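Non-heme chloroperoxidase CPO-A1 (Streptomyces aureofaciens, PDB 1A8Q) brominates and probably chlorinates organic substrates without a haem or metal cofactor, and may install the chlorine of 7-chlorotetracycline. Local coordinates at residues S152-F163 against N176-Q187. Numbering follows the deposited sequence.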
ATOM      1  N   SER A 152     -15.406 -12.046  -8.480  1.00  8.16           N
ATOM      2  CA  SER A 152     -15.076 -11.426  -9.794  1.00  7.90           C
ATOM      3  C   SER A 152     -15.896 -10.190 -10.065  1.00  7.56           C
ATOM      4  O   SER A 152     -15.349  -9.095 -10.363  1.00  8.30           O
ATOM      5  CB  SER A 152     -15.266 -12.487 -10.880  1.00  7.47           C
ATOM      6  OG  SER A 152     -14.917 -11.910 -12.154  1.00  7.86           O
ATOM      7  N   GLN A 153     -17.230 -10.268  -9.927  1.00  6.59           N
ATOM      8  CA  GLN A 153     -18.091  -9.114 -10.087  1.00  7.90           C
ATOM      9  C   GLN A 153     -17.747  -8.073  -9.003  1.00  8.12           C
ATOM     10  O   GLN A 153     -17.804  -6.891  -9.298  1.00  8.85           O
ATOM     11  CB  GLN A 153     -19.589  -9.468  -9.868  1.00  9.57           C
ATOM     12  CG  GLN A 153     -20.531  -8.323 -10.207  1.00 12.27           C
ATOM     13  CD  GLN A 153     -20.395  -7.825 -11.628  1.00 14.10           C
ATOM     14  OE1 GLN A 153     -20.278  -8.618 -12.574  1.00 13.71           O
ATOM     15  NE2 GLN A 153     -20.422  -6.507 -11.847  1.00 14.58           N
ATOM     16  N   PHE A 154     -17.419  -8.558  -7.809  1.00  7.92           N
ATOM     17  CA  PHE A 154     -17.118  -7.601  -6.716  1.00  9.65           C
ATOM     18  C   PHE A 154     -15.934  -6.708  -7.064  1.00  9.37           C
ATOM     19  O   PHE A 154     -15.929  -5.503  -6.722  1.00 10.32           O
ATOM     20  CB  PHE A 154     -16.851  -8.354  -5.411  1.00  9.68           C
ATOM     21  CG  PHE A 154     -16.556  -7.398  -4.252  1.00 11.98           C
ATOM     22  CD1 PHE A 154     -17.554  -6.600  -3.766  1.00 13.87           C
ATOM     23  CD2 PHE A 154     -15.282  -7.424  -3.694  1.00 13.78           C
ATOM     24  CE1 PHE A 154     -17.277  -5.752  -2.660  1.00 14.94           C
ATOM     25  CE2 PHE A 154     -15.014  -6.589  -2.594  1.00 14.97           C
ATOM     26  CZ  PHE A 154     -16.030  -5.798  -2.121  1.00 13.96           C
ATOM     27  N   TRP A 155     -14.920  -7.252  -7.735  1.00  7.77           N
ATOM     28  CA  TRP A 155     -13.769  -6.368  -8.100  1.00  9.40           C
ATOM     29  C   TRP A 155     -14.213  -5.363  -9.132  1.00  9.67           C
ATOM     30  O   TRP A 155     -13.732  -4.208  -9.131  1.00 10.26           O
ATOM     31  CB  TRP A 155     -12.605  -7.238  -8.576  1.00  8.65           C
ATOM     32  CG  TRP A 155     -12.146  -8.220  -7.548  1.00  9.47           C
ATOM     33  CD1 TRP A 155     -11.797  -9.522  -7.788  1.00  9.10           C
ATOM     34  CD2 TRP A 155     -11.860  -7.978  -6.157  1.00 10.20           C
ATOM     35  NE1 TRP A 155     -11.419 -10.116  -6.623  1.00 10.67           N
ATOM     36  CE2 TRP A 155     -11.437  -9.188  -5.608  1.00 11.18           C
ATOM     37  CE3 TRP A 155     -11.949  -6.829  -5.347  1.00 11.56           C
ATOM     38  CZ2 TRP A 155     -11.069  -9.325  -4.264  1.00 11.59           C
ATOM     39  CZ3 TRP A 155     -11.564  -6.961  -4.007  1.00 12.72           C
ATOM     40  CH2 TRP A 155     -11.155  -8.201  -3.496  1.00 12.08           C
ATOM     41  N   LYS A 156     -15.044  -5.765 -10.116  1.00  8.75           N
ATOM     42  CA  LYS A 156     -15.536  -4.803 -11.099  1.00 11.17           C
ATOM     43  C   LYS A 156     -16.320  -3.683 -10.416  1.00 11.47           C
ATOM     44  O   LYS A 156     -16.108  -2.493 -10.744  1.00 12.54           O
ATOM     45  CB  LYS A 156     -16.454  -5.501 -12.113  1.00 11.50           C
ATOM     46  CG  LYS A 156     -15.634  -6.624 -12.792  1.00 15.75           C
ATOM     47  CD  LYS A 156     -16.422  -7.589 -13.633  1.00 19.78           C
ATOM     48  CE  LYS A 156     -17.598  -7.012 -14.382  1.00 24.24           C
ATOM     49  NZ  LYS A 156     -17.138  -6.085 -15.471  1.00 28.86           N
ATOM     50  N   ASP A 157     -17.167  -4.035  -9.428  1.00 10.75           N
ATOM     51  CA  ASP A 157     -17.935  -2.991  -8.760  1.00 11.82           C
ATOM     52  C   ASP A 157     -17.060  -2.115  -7.852  1.00 11.24           C
ATOM     53  O   ASP A 157     -17.298  -0.902  -7.778  1.00 13.63           O
ATOM     54  CB  ASP A 157     -19.024  -3.643  -7.896  1.00 14.68           C
ATOM     55  CG  ASP A 157     -20.070  -4.391  -8.718  1.00 17.07           C
ATOM     56  OD1 ASP A 157     -20.243  -4.156  -9.907  1.00 18.28           O
ATOM     57  OD2 ASP A 157     -20.765  -5.230  -8.118  1.00 20.74           O
ATOM     58  N   THR A 158     -16.094  -2.704  -7.200  1.00  9.56           N
ATOM     59  CA  THR A 158     -15.199  -1.981  -6.291  1.00 11.18           C
ATOM     60  C   THR A 158     -14.275  -1.023  -7.025  1.00 10.59           C
ATOM     61  O   THR A 158     -13.894  -0.006  -6.407  1.00 10.79           O
ATOM     62  CB  THR A 158     -14.373  -3.025  -5.526  1.00 12.67           C
ATOM     63  OG1 THR A 158     -15.351  -3.801  -4.779  1.00 12.71           O
ATOM     64  CG2 THR A 158     -13.401  -2.393  -4.534  1.00 14.22           C
ATOM     65  N   ALA A 159     -13.945  -1.344  -8.276  1.00  8.85           N
ATOM     66  CA  ALA A 159     -13.042  -0.407  -9.006  1.00 10.05           C
ATOM     67  C   ALA A 159     -13.638   0.978  -9.115  1.00 12.15           C
ATOM     68  O   ALA A 159     -12.863   1.964  -9.147  1.00 11.05           O
ATOM     69  CB  ALA A 159     -12.760  -0.987 -10.387  1.00 11.40           C
ATOM     70  N   GLU A 160     -14.951   1.139  -9.175  1.00 10.97           N
ATOM     71  CA  GLU A 160     -15.587   2.444  -9.268  1.00 13.80           C
ATOM     72  C   GLU A 160     -15.230   3.335  -8.069  1.00 13.56           C
ATOM     73  O   GLU A 160     -14.758   4.443  -8.282  1.00 14.49           O
ATOM     74  CB  GLU A 160     -17.116   2.329  -9.332  1.00 17.63           C
ATOM     75  CG  GLU A 160     -17.599   1.498 -10.525  1.00 22.97           C
ATOM     76  CD  GLU A 160     -17.278   2.172 -11.857  1.00 26.78           C
ATOM     77  OE1 GLU A 160     -17.404   3.409 -11.971  1.00 29.19           O
ATOM     78  OE2 GLU A 160     -16.901   1.467 -12.819  1.00 28.90           O
ATOM     79  N   GLY A 161     -15.385   2.802  -6.867  1.00 13.02           N
ATOM     80  CA  GLY A 161     -15.014   3.590  -5.683  1.00 12.47           C
ATOM     81  C   GLY A 161     -13.505   3.775  -5.576  1.00 11.44           C
ATOM     82  O   GLY A 161     -13.022   4.810  -5.084  1.00 10.61           O
ATOM     83  N   PHE A 162     -12.735   2.736  -5.920  1.00  9.11           N
ATOM     84  CA  PHE A 162     -11.286   2.787  -5.747  1.00  8.42           C
ATOM     85  C   PHE A 162     -10.706   3.971  -6.528  1.00  9.47           C
ATOM     86  O   PHE A 162      -9.771   4.623  -6.074  1.00  9.64           O
ATOM     87  CB  PHE A 162     -10.708   1.469  -6.263  1.00 10.25           C
ATOM     88  CG  PHE A 162      -9.286   1.175  -5.900  1.00 12.47           C
ATOM     89  CD1 PHE A 162      -8.263   1.598  -6.726  1.00 15.79           C
ATOM     90  CD2 PHE A 162      -9.020   0.403  -4.780  1.00 15.18           C
ATOM     91  CE1 PHE A 162      -6.934   1.295  -6.400  1.00 17.10           C
ATOM     92  CE2 PHE A 162      -7.710   0.066  -4.478  1.00 13.72           C
ATOM     93  CZ  PHE A 162      -6.710   0.541  -5.293  1.00 15.25           C
ATOM     94  N   PHE A 163     -11.235   4.246  -7.713  1.00  9.05           N
ATOM     95  CA  PHE A 163     -10.715   5.314  -8.566  1.00  8.62           C
ATOM     96  C   PHE A 163     -11.606   6.541  -8.562  1.00  8.61           C
ATOM     97  O   PHE A 163     -11.325   7.471  -9.343  1.00  9.44           O
ATOM     98  CB  PHE A 163     -10.660   4.816 -10.043  1.00  9.61           C
ATOM     99  CG  PHE A 163      -9.646   3.736 -10.271  1.00 10.78           C
ATOM    100  CD1 PHE A 163      -8.302   3.929 -10.096  1.00 11.67           C
ATOM    101  CD2 PHE A 163     -10.081   2.454 -10.656  1.00 12.66           C
ATOM    102  CE1 PHE A 163      -7.355   2.940 -10.292  1.00 14.81           C
ATOM    103  CE2 PHE A 163      -9.146   1.454 -10.868  1.00 13.19           C
ATOM    104  CZ  PHE A 163      -7.795   1.680 -10.692  1.00 14.03           C
ATOM    105  N   ASN A 176      -8.154   1.064 -16.714  1.00  6.48           N
ATOM    106  CA  ASN A 176      -7.750   1.072 -15.311  1.00  5.88           C
ATOM    107  C   ASN A 176      -8.633   0.049 -14.540  1.00  6.26           C
ATOM    108  O   ASN A 176      -8.082  -0.654 -13.689  1.00  6.99           O
ATOM    109  CB  ASN A 176      -8.034   2.466 -14.686  1.00  7.59           C
ATOM    110  CG  ASN A 176      -6.952   3.511 -14.902  1.00  8.23           C
ATOM    111  OD1 ASN A 176      -7.258   4.643 -15.267  1.00 11.19           O
ATOM    112  ND2 ASN A 176      -5.677   3.204 -14.669  1.00  9.29           N
ATOM    113  N   LYS A 177      -9.898   0.101 -14.828  1.00  7.92           N
ATOM    114  CA  LYS A 177     -10.844  -0.789 -14.118  1.00  8.72           C
ATOM    115  C   LYS A 177     -10.588  -2.247 -14.484  1.00  9.02           C
ATOM    116  O   LYS A 177     -10.640  -3.141 -13.619  1.00  7.98           O
ATOM    117  CB  LYS A 177     -12.282  -0.405 -14.422  1.00 10.60           C
ATOM    118  CG  LYS A 177     -12.693   1.024 -14.104  1.00 13.09           C
ATOM    119  CD  LYS A 177     -14.095   1.345 -14.674  1.00 15.50           C
ATOM    120  CE  LYS A 177     -14.327   2.854 -14.513  1.00 19.27           C
ATOM    121  NZ  LYS A 177     -15.754   3.217 -14.810  1.00 20.44           N
ATOM    122  N   ASP A 178     -10.322  -2.485 -15.779  1.00  8.35           N
ATOM    123  CA  ASP A 178     -10.032  -3.845 -16.198  1.00  7.53           C
ATOM    124  C   ASP A 178      -8.735  -4.354 -15.596  1.00  6.06           C
ATOM    125  O   ASP A 178      -8.597  -5.516 -15.230  1.00  7.16           O
ATOM    126  CB  ASP A 178      -9.963  -3.960 -17.733  1.00 10.40           C
ATOM    127  CG  ASP A 178     -11.321  -3.765 -18.389  1.00 15.90           C
ATOM    128  OD1 ASP A 178     -12.398  -3.826 -17.786  1.00 14.75           O
ATOM    129  OD2 ASP A 178     -11.318  -3.401 -19.584  1.00 20.39           O
ATOM    130  N   ALA A 179      -7.723  -3.473 -15.474  1.00  5.05           N
ATOM    131  CA  ALA A 179      -6.461  -3.912 -14.863  1.00  5.66           C
ATOM    132  C   ALA A 179      -6.586  -4.209 -13.357  1.00  4.95           C
ATOM    133  O   ALA A 179      -5.899  -5.094 -12.828  1.00  6.79           O
ATOM    134  CB  ALA A 179      -5.394  -2.852 -15.098  1.00  8.85           C
ATOM    135  N   PHE A 180      -7.437  -3.422 -12.688  1.00  7.32           N
ATOM    136  CA  PHE A 180      -7.754  -3.657 -11.276  1.00  5.74           C
ATOM    137  C   PHE A 180      -8.298  -5.091 -11.127  1.00  7.38           C
ATOM    138  O   PHE A 180      -7.802  -5.842 -10.277  1.00  7.26           O
ATOM    139  CB  PHE A 180      -8.794  -2.608 -10.829  1.00  6.97           C
ATOM    140  CG  PHE A 180      -9.205  -2.755  -9.373  1.00  8.07           C
ATOM    141  CD1 PHE A 180      -8.508  -2.082  -8.384  1.00  7.47           C
ATOM    142  CD2 PHE A 180     -10.321  -3.504  -9.049  1.00  7.48           C
ATOM    143  CE1 PHE A 180      -8.924  -2.215  -7.061  1.00  9.98           C
ATOM    144  CE2 PHE A 180     -10.733  -3.624  -7.721  1.00 11.46           C
ATOM    145  CZ  PHE A 180     -10.022  -2.966  -6.735  1.00 10.16           C
ATOM    146  N   TRP A 181      -9.307  -5.365 -11.945  1.00  6.42           N
ATOM    147  CA  TRP A 181      -9.891  -6.733 -11.906  1.00  6.54           C
ATOM    148  C   TRP A 181      -8.847  -7.786 -12.198  1.00  6.78           C
ATOM    149  O   TRP A 181      -8.772  -8.806 -11.506  1.00  6.22           O
ATOM    150  CB  TRP A 181     -11.041  -6.787 -12.907  1.00  6.69           C
ATOM    151  CG  TRP A 181     -11.640  -8.157 -13.104  1.00  7.28           C
ATOM    152  CD1 TRP A 181     -12.568  -8.777 -12.344  1.00  8.31           C
ATOM    153  CD2 TRP A 181     -11.279  -9.040 -14.169  1.00  7.18           C
ATOM    154  NE1 TRP A 181     -12.835 -10.041 -12.906  1.00  5.96           N
ATOM    155  CE2 TRP A 181     -12.066 -10.197 -14.020  1.00  8.82           C
ATOM    156  CE3 TRP A 181     -10.409  -8.963 -15.254  1.00  9.39           C
ATOM    157  CZ2 TRP A 181     -11.979 -11.275 -14.896  1.00  8.09           C
ATOM    158  CZ3 TRP A 181     -10.341 -10.027 -16.140  1.00 11.29           C
ATOM    159  CH2 TRP A 181     -11.108 -11.203 -15.941  1.00  8.92           C
ATOM    160  N   TYR A 182      -8.016  -7.605 -13.223  1.00  4.89           N
ATOM    161  CA  TYR A 182      -6.988  -8.581 -13.607  1.00  7.35           C
ATOM    162  C   TYR A 182      -6.018  -8.863 -12.475  1.00  8.98           C
ATOM    163  O   TYR A 182      -5.653 -10.023 -12.221  1.00  7.24           O
ATOM    164  CB  TYR A 182      -6.227  -7.973 -14.817  1.00  6.98           C
ATOM    165  CG  TYR A 182      -5.041  -8.760 -15.306  1.00  8.94           C
ATOM    166  CD1 TYR A 182      -3.761  -8.505 -14.837  1.00  9.12           C
ATOM    167  CD2 TYR A 182      -5.209  -9.696 -16.336  1.00 11.14           C
ATOM    168  CE1 TYR A 182      -2.664  -9.205 -15.292  1.00 11.99           C
ATOM    169  CE2 TYR A 182      -4.104 -10.373 -16.822  1.00 11.26           C
ATOM    170  CZ  TYR A 182      -2.850 -10.102 -16.331  1.00 13.02           C
ATOM    171  OH  TYR A 182      -1.739 -10.784 -16.768  1.00 15.90           O
ATOM    172  N   MET A 183      -5.532  -7.821 -11.768  1.00  6.25           N
ATOM    173  CA  MET A 183      -4.658  -8.026 -10.643  1.00  4.93           C
ATOM    174  C   MET A 183      -5.413  -8.743  -9.486  1.00  5.81           C
ATOM    175  O   MET A 183      -4.782  -9.601  -8.859  1.00  6.91           O
ATOM    176  CB  MET A 183      -4.097  -6.658 -10.126  1.00  5.46           C
ATOM    177  CG  MET A 183      -3.127  -6.154 -11.232  1.00  6.26           C
ATOM    178  SD  MET A 183      -2.345  -4.624 -10.562  1.00  9.89           S
ATOM    179  CE  MET A 183      -3.600  -3.469 -11.046  1.00 11.13           C
ATOM    180  N   ALA A 184      -6.632  -8.338  -9.253  1.00  5.22           N
ATOM    181  CA  ALA A 184      -7.389  -8.922  -8.107  1.00  6.67           C
ATOM    182  C   ALA A 184      -7.712 -10.382  -8.319  1.00  6.19           C
ATOM    183  O   ALA A 184      -7.756 -11.145  -7.334  1.00  6.91           O
ATOM    184  CB  ALA A 184      -8.650  -8.094  -7.945  1.00  7.10           C
ATOM    185  N   MET A 185      -7.780 -10.859  -9.579  1.00  6.72           N
ATOM    186  CA  MET A 185      -8.133 -12.275  -9.806  1.00  7.90           C
ATOM    187  C   MET A 185      -6.993 -13.151  -9.383  1.00  8.85           C
ATOM    188  O   MET A 185      -7.163 -14.377  -9.214  1.00 11.43           O
ATOM    189  CB  MET A 185      -8.492 -12.483 -11.293  1.00 10.50           C
ATOM    190  CG  MET A 185      -9.842 -11.826 -11.619  1.00 12.91           C
ATOM    191  SD  MET A 185     -11.222 -12.572 -10.689  1.00 16.00           S
ATOM    192  CE  MET A 185     -11.201 -14.170 -11.519  1.00 19.39           C
ATOM    193  N   ALA A 186      -5.772 -12.649  -9.144  1.00  6.58           N
ATOM    194  CA  ALA A 186      -4.667 -13.464  -8.703  1.00  6.89           C
ATOM    195  C   ALA A 186      -4.615 -13.559  -7.176  1.00  8.04           C
ATOM    196  O   ALA A 186      -3.744 -14.303  -6.692  1.00  9.94           O
ATOM    197  CB  ALA A 186      -3.327 -12.878  -9.179  1.00  8.46           C
ATOM    198  N   GLN A 187      -5.515 -12.866  -6.481  1.00  8.30           N
ATOM    199  CA  GLN A 187      -5.434 -12.973  -5.008  1.00  6.58           C
ATOM    200  C   GLN A 187      -6.241 -14.191  -4.496  1.00  8.43           C
ATOM    201  O   GLN A 187      -7.337 -14.393  -5.014  1.00  8.35           O
ATOM    202  CB  GLN A 187      -6.061 -11.707  -4.463  1.00  6.82           C
ATOM    203  CG  GLN A 187      -6.045 -11.603  -2.923  1.00  8.33           C
ATOM    204  CD  GLN A 187      -6.908 -10.469  -2.422  1.00  7.99           C
ATOM    205  OE1 GLN A 187      -6.450  -9.567  -1.633  1.00 11.30           O
ATOM    206  NE2 GLN A 187      -8.160 -10.454  -2.772  1.00  8.28           N
TER
HETATM  207  O   HOH W   1      -9.917 -12.533  -6.314  1.00 14.87           O
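Phe180 is a knob seated among Trp155, Thr158, Ala159 and Phe162 of the facing helix. With CG anti to the backbone N (chi1 180°), its ring reaches across the interface: CE1 points at the face of Phe162 in an edge-to-face pair, centroids 4.7 Å apart and planes at 56°, while the CA of Ala159 lies over one face of the Phe180 ring. The methyl of Ala184 rests on the indole face of Trp155 as a CH-pi contact, Ala184 CB lying 3.4 Å from the centroid of the five-membered ring; Phe154 CD2 lies over the opposite face, toward its rim. At the indole edge, Met185 SD makes a Met-aromatic contact, and a water accepts from Trp155 NE1 at 2.9 Å, within hydrogen-bonding distance of Ala184 O too. In this alpha/beta-hydrolase fold, helices 137-162 and 174-184, which follow strand 112-118 and precede 215-220 in the chain, belong to the cap over the active site; Phe162 carries the packing onward by an edge-to-face contact with the triad's His252. Lys177, extended beyond CG, brings NZ to the syn lone pair of Glu160 OE2 (2.9 Å) in a salt bridge, and Trp181 NE1 donates almost straight, in its ring plane, to Ser152 OG at 2.9 Å.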